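NEQ263 (Nanoarchaeum equitans Kin4-M, PDB 5BN3) probably binds ATP as the NeqB subunit of an unusual ATP synthase, where it assembles with NeqA subunits into the catalytic core. Local coordinates at residues V31-A34 and A39-L42; F188-D193 and I197-T202; E237-R242 and G250-L255. All coordinates share one frame; numbering follows the deposited sequence.

Interaction 1 (V31-A34 and A39-L42)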
loop_
_atom_site.group_PDB
_atom_site.type_symbol
_atom_site.label_atom_id
_atom_site.label_comp_id
_atom_site.label_asym_id
_atom_site.label_seq_id
_atom_site.Cartn_x
_atom_site.Cartn_y
_atom_site.Cartn_z
ATOM N N VAL B 31 17.300 1.397 31.920
ATOM C CA VAL B 31 16.423 2.551 31.738
ATOM C C VAL B 31 16.457 2.987 30.275
ATOM O O VAL B 31 17.510 3.350 29.756
ATOM C CB VAL B 31 16.840 3.727 32.642
ATOM C CG1 VAL B 31 15.975 4.943 32.365
ATOM C CG2 VAL B 31 16.735 3.329 34.106
ATOM N N ILE B 32 15.303 2.944 29.614
ATOM C CA ILE B 32 15.225 3.263 28.190
ATOM C C ILE B 32 14.533 4.599 27.921
ATOM O O ILE B 32 14.539 5.090 26.793
ATOM C CB ILE B 32 14.511 2.148 27.395
ATOM C CG1 ILE B 32 13.098 1.923 27.935
ATOM C CG2 ILE B 32 15.312 0.858 27.443
ATOM C CD1 ILE B 32 12.272 0.944 27.119
ATOM N N ALA B 33 13.932 5.181 28.954
ATOM C CA ALA B 33 13.280 6.483 28.821
ATOM C C ALA B 33 13.322 7.258 30.134
ATOM O O ALA B 33 13.264 6.664 31.212
ATOM C CB ALA B 33 11.848 6.317 28.352
ATOM N N ALA B 34 13.411 8.583 30.039
ATOM C CA ALA B 34 13.505 9.427 31.228
ATOM C C ALA B 34 12.913 10.820 31.026
ATOM O O ALA B 34 13.409 11.600 30.212
ATOM C CB ALA B 34 14.953 9.537 31.676
ATOM N N ALA B 39 10.744 7.001 34.866
ATOM C CA ALA B 39 11.608 6.167 34.039
ATOM C C ALA B 39 10.883 4.926 33.534
ATOM O O ALA B 39 10.023 4.373 34.221
ATOM C CB ALA B 39 12.855 5.767 34.805
ATOM N N LEU B 40 11.235 4.497 32.327
ATOM C CA LEU B 40 10.790 3.209 31.813
ATOM C C LEU B 40 12.015 2.309 31.736
ATOM O O LEU B 40 13.083 2.750 31.307
ATOM C CB LEU B 40 10.154 3.355 30.428
ATOM C CG LEU B 40 8.893 4.214 30.293
ATOM C CD1 LEU B 40 8.306 4.123 28.887
ATOM C CD2 LEU B 40 7.855 3.820 31.326
ATOM N N ALA B 41 11.876 1.058 32.160
ATOM C CA ALA B 41 13.007 0.137 32.135
ATOM C C ALA B 41 12.657 -1.215 31.522
ATOM O O ALA B 41 11.514 -1.669 31.600
ATOM C CB ALA B 41 13.584 -0.041 33.529
ATOM N N LEU B 42 13.654 -1.854 30.916
ATOM C CA LEU B 42 13.477 -3.173 30.320
ATOM C C LEU B 42 14.187 -4.237 31.141
ATOM O O LEU B 42 15.400 -4.166 31.348
ATOM C CB LEU B 42 14.013 -3.200 28.887
ATOM C CG LEU B 42 13.141 -2.552 27.817
ATOM C CD1 LEU B 42 13.747 -2.741 26.444
ATOM C CD2 LEU B 42 11.760 -3.152 27.862
#
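Val31-Ala34 and Ala39-Leu42 run antiparallel as neighbouring strands of a beta hairpin, their short axes 165° apart, and the register slips by one residue at a classic beta bulge where Ile32 and Ala33 both face Leu40. Leu40 O accepts from Ile32 N at 2.8 Å and, more weakly, from Ala33 N at 3.5 Å. The return bond, from Leu40 N to Ala33 O, is 3.2 Å long. On either side of this hydrogen-bonded Ala33-Leu40 pair lie the non-hydrogen-bonded pairs Val31-Ala41 and Ala34-Ala39.

Ile32 has CG1 between its backbone N and carbonyl carbon (chi1 58°), which lays that methylene 3.5 Å from Leu40 O and sends CD1 on to Leu42 CG at 3.7 Å. The two branched chains cross at about a right angle. Beside them, Ala33 CB rests 4.0 Å from Leu40 CB. Val31 CG1 meets Ala39 CB at 4.0 Å on the opposite face of the sheet.

Strand 8-12 flanks the second strand and strand 20-23 the first, within the antiparallel sheet of the N-terminal domain. At Ala34 the sheet continues into a strand of a neighbouring alpha chain, while Leu42 packs against Ile238 and Leu241 of helix 228-241.

Interaction 2 (F188-D193 and I197-T202)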
loop_
_atom_site.group_PDB
_atom_site.type_symbol
_atom_site.label_atom_id
_atom_site.label_comp_id
_atom_site.label_asym_id
_atom_site.label_seq_id
_atom_site.Cartn_x
_atom_site.Cartn_y
_atom_site.Cartn_z
ATOM N N PHE B 188 28.265 -15.807 21.751
ATOM C CA PHE B 188 27.260 -15.054 22.495
ATOM C C PHE B 188 25.871 -15.372 21.957
ATOM O O PHE B 188 25.602 -15.205 20.766
ATOM C CB PHE B 188 27.552 -13.553 22.415
ATOM C CG PHE B 188 28.878 -13.166 23.009
ATOM C CD1 PHE B 188 30.032 -13.173 22.239
ATOM C CD2 PHE B 188 28.973 -12.805 24.345
ATOM C CE1 PHE B 188 31.256 -12.823 22.789
ATOM C CE2 PHE B 188 30.191 -12.452 24.902
ATOM C CZ PHE B 188 31.336 -12.462 24.123
ATOM N N ILE B 189 24.994 -15.839 22.841
ATOM C CA ILE B 189 23.690 -16.347 22.431
ATOM C C ILE B 189 22.539 -15.693 23.188
ATOM O O ILE B 189 22.496 -15.731 24.416
ATOM C CB ILE B 189 23.606 -17.876 22.651
ATOM C CG1 ILE B 189 24.683 -18.593 21.832
ATOM C CG2 ILE B 189 22.224 -18.400 22.288
ATOM C CD1 ILE B 189 24.861 -20.053 22.196
ATOM N N SER B 190 21.611 -15.087 22.453
ATOM C CA SER B 190 20.326 -14.697 23.028
ATOM C C SER B 190 19.242 -15.562 22.397
ATOM O O SER B 190 19.124 -15.619 21.170
ATOM C CB SER B 190 20.036 -13.212 22.802
ATOM O OG SER B 190 20.129 -12.864 21.433
ATOM N N LYS B 191 18.463 -16.246 23.231
ATOM C CA LYS B 191 17.430 -17.158 22.737
ATOM C C LYS B 191 16.272 -16.419 22.070
ATOM O O LYS B 191 16.059 -15.232 22.315
ATOM C CB LYS B 191 16.916 -18.050 23.872
ATOM C CG LYS B 191 18.003 -18.896 24.523
ATOM C CD LYS B 191 17.450 -19.771 25.638
ATOM C CE LYS B 191 18.566 -20.516 26.355
ATOM N NZ LYS B 191 19.376 -21.349 25.426
ATOM N N ALA B 192 15.527 -17.131 21.228
ATOM C CA ALA B 192 14.427 -16.539 20.469
ATOM C C ALA B 192 13.339 -15.926 21.351
ATOM O O ALA B 192 12.691 -14.953 20.958
ATOM C CB ALA B 192 13.827 -17.568 19.526
ATOM N N ASP B 193 13.136 -16.496 22.535
ATOM C CA ASP B 193 12.091 -16.014 23.436
ATOM C C ASP B 193 12.631 -15.122 24.557
ATOM O O ASP B 193 11.946 -14.878 25.550
ATOM C CB ASP B 193 11.299 -17.188 24.025
ATOM C CG ASP B 193 12.146 -18.080 24.914
ATOM O OD1 ASP B 193 13.389 -18.059 24.781
ATOM O OD2 ASP B 193 11.569 -18.810 25.748
ATOM N N ILE B 197 15.923 -6.584 25.117
ATOM C CA ILE B 197 17.154 -5.916 25.533
ATOM C C ILE B 197 18.372 -6.849 25.437
ATOM O O ILE B 197 19.472 -6.404 25.113
ATOM C CB ILE B 197 17.031 -5.294 26.955
ATOM C CG1 ILE B 197 18.195 -4.346 27.244
ATOM C CG2 ILE B 197 16.965 -6.370 28.025
ATOM C CD1 ILE B 197 18.120 -3.048 26.485
ATOM N N GLU B 198 18.177 -8.140 25.697
ATOM C CA GLU B 198 19.275 -9.095 25.570
ATOM C C GLU B 198 19.638 -9.302 24.101
ATOM O O GLU B 198 20.810 -9.473 23.755
ATOM C CB GLU B 198 18.930 -10.443 26.216
ATOM C CG GLU B 198 20.075 -11.450 26.116
ATOM C CD GLU B 198 19.785 -12.782 26.780
ATOM O OE1 GLU B 198 18.773 -12.899 27.506
ATOM O OE2 GLU B 198 20.584 -13.721 26.574
ATOM N N LYS B 199 18.625 -9.282 23.243
ATOM C CA LYS B 199 18.837 -9.478 21.813
ATOM C C LYS B 199 19.664 -8.354 21.191
ATOM O O LYS B 199 20.580 -8.614 20.415
ATOM C CB LYS B 199 17.498 -9.625 21.080
ATOM C CG LYS B 199 16.777 -10.948 21.343
ATOM C CD LYS B 199 15.641 -11.161 20.344
ATOM C CE LYS B 199 14.880 -12.454 20.615
ATOM N NZ LYS B 199 13.893 -12.320 21.719
ATOM N N ILE B 200 19.348 -7.108 21.528
ATOM C CA ILE B 200 20.069 -5.986 20.924
ATOM C C ILE B 200 21.443 -5.759 21.555
ATOM O O ILE B 200 22.301 -5.108 20.960
ATOM C CB ILE B 200 19.255 -4.667 20.926
ATOM C CG1 ILE B 200 19.045 -4.153 22.351
ATOM C CG2 ILE B 200 17.926 -4.851 20.196
ATOM C CD1 ILE B 200 18.789 -2.658 22.411
ATOM N N TYR B 201 21.650 -6.297 22.754
ATOM C CA TYR B 201 22.957 -6.225 23.407
ATOM C C TYR B 201 23.918 -7.298 22.896
ATOM O O TYR B 201 25.134 -7.145 22.997
ATOM C CB TYR B 201 22.813 -6.324 24.931
ATOM C CG TYR B 201 22.487 -5.012 25.608
ATOM C CD1 TYR B 201 22.122 -3.897 24.866
ATOM C CD2 TYR B 201 22.567 -4.882 26.987
ATOM C CE1 TYR B 201 21.831 -2.695 25.482
ATOM C CE2 TYR B 201 22.281 -3.683 27.610
ATOM C CZ TYR B 201 21.915 -2.594 26.854
ATOM O OH TYR B 201 21.627 -1.397 27.469
ATOM N N THR B 202 23.368 -8.376 22.344
ATOM C CA THR B 202 24.187 -9.488 21.847
ATOM C C THR B 202 25.284 -9.057 20.862
ATOM O O THR B 202 26.454 -9.372 21.078
ATOM C CB THR B 202 23.321 -10.619 21.236
ATOM O OG1 THR B 202 22.394 -11.093 22.218
ATOM C CG2 THR B 202 24.191 -11.766 20.767
HETATM O O HOH W 1 19.014 -15.972 26.086
#
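Lys199 NZ is held by two backbone carbonyls: it donates to Ala192 O at 3.0 Å and also to Ser194 O, in the turn that leads into its own helix. The ammonium group stands well above the Ala192 carbonyl plane, 66° out of it. A bend at the last torsion (chi4 80°) turns NZ to this position, and Lys199 CE lies 3.5 Å from Lys191 O.

One turn further along the helix, Thr202 OG1 gives its proton to Glu198 O at 2.7 Å and sits 3.0 Å from Ser190 OG, so that a strand hydroxyl and a helix hydroxyl meet directly. Thr202 CG2, the other branch, lies 3.7 Å from Phe188 O. Glu198 reaches out extended, its CG alongside Ser190 CB at 3.8 Å. Its OE2 accepts from Gly76 N and from a water that in turn accepts from Lys191 N.

Strand 188-190 and helix 197-202 run nearly antiparallel, as expected in a beta-alpha-beta crossover of the P-loop NTPase fold, in which helix 196-215 leads on to the parallel strand 220-226. Polar groups carry much of this largely buried seam. The carbonyls round Lys199 would be expected to stabilise its positive charge, and through them the helix is tied to the loop 192-194 after the strand, while Glu198 ties it directly to Gly76 and, through the water, to Lys191.

Interaction 3 (E237-R242 and G250-L255)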
loop_
_atom_site.group_PDB
_atom_site.type_symbol
_atom_site.label_atom_id
_atom_site.label_comp_id
_atom_site.label_asym_id
_atom_site.label_seq_id
_atom_site.Cartn_x
_atom_site.Cartn_y
_atom_site.Cartn_z
ATOM N N GLU B 237 10.579 -3.819 18.869
ATOM C CA GLU B 237 9.846 -4.138 20.082
ATOM C C GLU B 237 10.100 -3.076 21.151
ATOM O O GLU B 237 9.170 -2.589 21.795
ATOM C CB GLU B 237 10.245 -5.525 20.584
ATOM C CG GLU B 237 9.441 -5.989 21.774
ATOM C CD GLU B 237 9.676 -7.444 22.111
ATOM O OE1 GLU B 237 10.371 -8.144 21.340
ATOM O OE2 GLU B 237 9.161 -7.892 23.153
ATOM N N ILE B 238 11.369 -2.712 21.315
ATOM C CA ILE B 238 11.770 -1.675 22.259
ATOM C C ILE B 238 11.262 -0.304 21.828
ATOM O O ILE B 238 10.757 0.466 22.647
ATOM C CB ILE B 238 13.303 -1.638 22.408
ATOM C CG1 ILE B 238 13.804 -2.990 22.919
ATOM C CG2 ILE B 238 13.731 -0.517 23.342
ATOM C CD1 ILE B 238 15.302 -3.092 23.030
ATOM N N SER B 239 11.395 -0.003 20.540
ATOM C CA SER B 239 10.921 1.265 19.997
ATOM C C SER B 239 9.426 1.466 20.222
ATOM O O SER B 239 8.979 2.590 20.414
ATOM C CB SER B 239 11.231 1.353 18.502
ATOM O OG SER B 239 10.655 2.516 17.939
ATOM N N THR B 240 8.670 0.373 20.190
ATOM C CA THR B 240 7.219 0.413 20.359
ATOM C C THR B 240 6.826 0.500 21.841
ATOM O O THR B 240 5.782 1.060 22.182
ATOM C CB THR B 240 6.554 -0.821 19.702
ATOM O OG1 THR B 240 6.971 -0.918 18.334
ATOM C CG2 THR B 240 5.047 -0.712 19.748
ATOM N N LEU B 241 7.674 -0.038 22.715
ATOM C CA LEU B 241 7.451 0.047 24.160
ATOM C C LEU B 241 7.638 1.483 24.642
ATOM O O LEU B 241 6.821 2.009 25.399
ATOM C CB LEU B 241 8.384 -0.905 24.907
ATOM C CG LEU B 241 7.977 -2.378 24.859
ATOM C CD1 LEU B 241 9.022 -3.244 25.531
ATOM C CD2 LEU B 241 6.622 -2.577 25.517
ATOM N N ARG B 242 8.730 2.102 24.209
ATOM C CA ARG B 242 8.825 3.549 24.195
ATOM C C ARG B 242 7.691 3.943 23.264
ATOM O O ARG B 242 7.428 3.246 22.295
ATOM C CB ARG B 242 10.167 3.960 23.587
ATOM C CG ARG B 242 10.993 4.906 24.437
ATOM C CD ARG B 242 12.456 4.468 24.491
ATOM N NE ARG B 242 13.044 4.283 23.164
ATOM C CZ ARG B 242 14.310 3.936 22.944
ATOM N NH1 ARG B 242 15.138 3.740 23.962
ATOM N NH2 ARG B 242 14.752 3.791 21.703
ATOM N N GLY B 250 6.458 -0.521 11.102
ATOM C CA GLY B 250 6.631 -0.450 12.541
ATOM C C GLY B 250 8.068 -0.261 12.992
ATOM O O GLY B 250 8.313 0.081 14.152
ATOM N N TYR B 251 9.022 -0.491 12.091
ATOM C CA TYR B 251 10.435 -0.323 12.422
ATOM C C TYR B 251 10.736 1.136 12.756
ATOM O O TYR B 251 10.173 2.043 12.138
ATOM C CB TYR B 251 11.323 -0.799 11.268
ATOM C CG TYR B 251 11.280 -2.295 11.031
ATOM C CD1 TYR B 251 11.905 -3.175 11.902
ATOM C CD2 TYR B 251 10.627 -2.823 9.927
ATOM C CE1 TYR B 251 11.872 -4.541 11.684
ATOM C CE2 TYR B 251 10.593 -4.183 9.699
ATOM C CZ TYR B 251 11.214 -5.034 10.580
ATOM O OH TYR B 251 11.176 -6.387 10.352
ATOM N N PRO B 252 11.619 1.367 13.740
ATOM C CA PRO B 252 11.944 2.736 14.159
ATOM C C PRO B 252 12.604 3.545 13.046
ATOM O O PRO B 252 13.268 2.979 12.175
ATOM C CB PRO B 252 12.930 2.529 15.319
ATOM C CG PRO B 252 13.466 1.143 15.136
ATOM C CD PRO B 252 12.343 0.356 14.530
ATOM N N ALA B 253 12.422 4.859 13.089
ATOM C CA ALA B 253 12.959 5.760 12.074
ATOM C C ALA B 253 14.484 5.735 11.995
ATOM O O ALA B 253 15.064 6.020 10.945
ATOM C CB ALA B 253 12.474 7.168 12.340
ATOM N N TYR B 254 15.126 5.399 13.109
ATOM C CA TYR B 254 16.583 5.393 13.192
ATOM C C TYR B 254 17.189 4.015 12.918
ATOM O O TYR B 254 18.333 3.762 13.287
ATOM C CB TYR B 254 17.028 5.890 14.570
ATOM C CG TYR B 254 16.324 5.207 15.718
ATOM C CD1 TYR B 254 16.778 3.994 16.215
ATOM C CD2 TYR B 254 15.210 5.779 16.308
ATOM C CE1 TYR B 254 16.138 3.370 17.262
ATOM C CE2 TYR B 254 14.568 5.166 17.353
ATOM C CZ TYR B 254 15.032 3.962 17.827
ATOM O OH TYR B 254 14.388 3.346 18.874
ATOM N N LEU B 255 16.429 3.132 12.270
ATOM C CA LEU B 255 16.897 1.767 12.011
ATOM C C LEU B 255 18.229 1.729 11.259
ATOM O O LEU B 255 19.119 0.959 11.614
ATOM C CB LEU B 255 15.834 0.953 11.261
ATOM C CG LEU B 255 16.215 -0.499 10.952
ATOM C CD1 LEU B 255 16.575 -1.239 12.228
ATOM C CD2 LEU B 255 15.093 -1.222 10.225
HETATM O O HOH W 2 8.836 1.859 16.041
#
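The C-terminal end of helix 228-241 meets the loop leading into helix 255-263 through Ser239 and Arg242 on one side, Pro252 and Tyr254 on the other. With chi1 at 174°, Ser239 OG swings away from its backbone N and out toward the loop, 3.5 Å from Pro252 CB. A water donates both to Ser239 OG, at 2.7 Å, and to Gly250 O, at 2.6 Å, and so bridges helix and loop.

Within the P-loop NTPase-type nucleotide-binding domain the loop makes a type I beta turn from Pro252 to Leu255, with Tyr254 at the N-cap position of the following helix. That turn folds Pro252 CB over one face of the Tyr254 ring, offset toward its rim and 3.6 Å above the plane. Tyr254 OH reaches back to the helix end, 3.8 Å from Ser239 CB and 2.9 Å from Arg242 NH2. It lies at the edge of the guanidinium group, whose plane is turned 53° from that of the ring.

Glu244 links all three polar ends: its OE1 forms a salt bridge with Arg242 NE and a hydrogen bond with Tyr254 OH, while OE2 bonds to Ser239 OG. Tyr254 also packs on Arg335 of a neighbouring alpha chain.

Followed from the N terminus, the three contacts come in series, with no nesting or crossing. Interaction 1 closes the hairpin of the N-terminal domain; interaction 2 closes the turn from strand 185-190 into helix 196-215; interaction 3 closes the loop between helices 228-241 and 255-263. The last two lie in the nucleotide-binding domain, yet all three touch. Leu42 packs against Ile197, and Ile32 O lies 3.2 Å from Arg242 NH1, a probable hydrogen bond across the two domains. Ile200 CD1 meets Ile238 CD1 at 3.6 Å, so helix 228-241 touches both the N-terminal hairpin and helix 196-215.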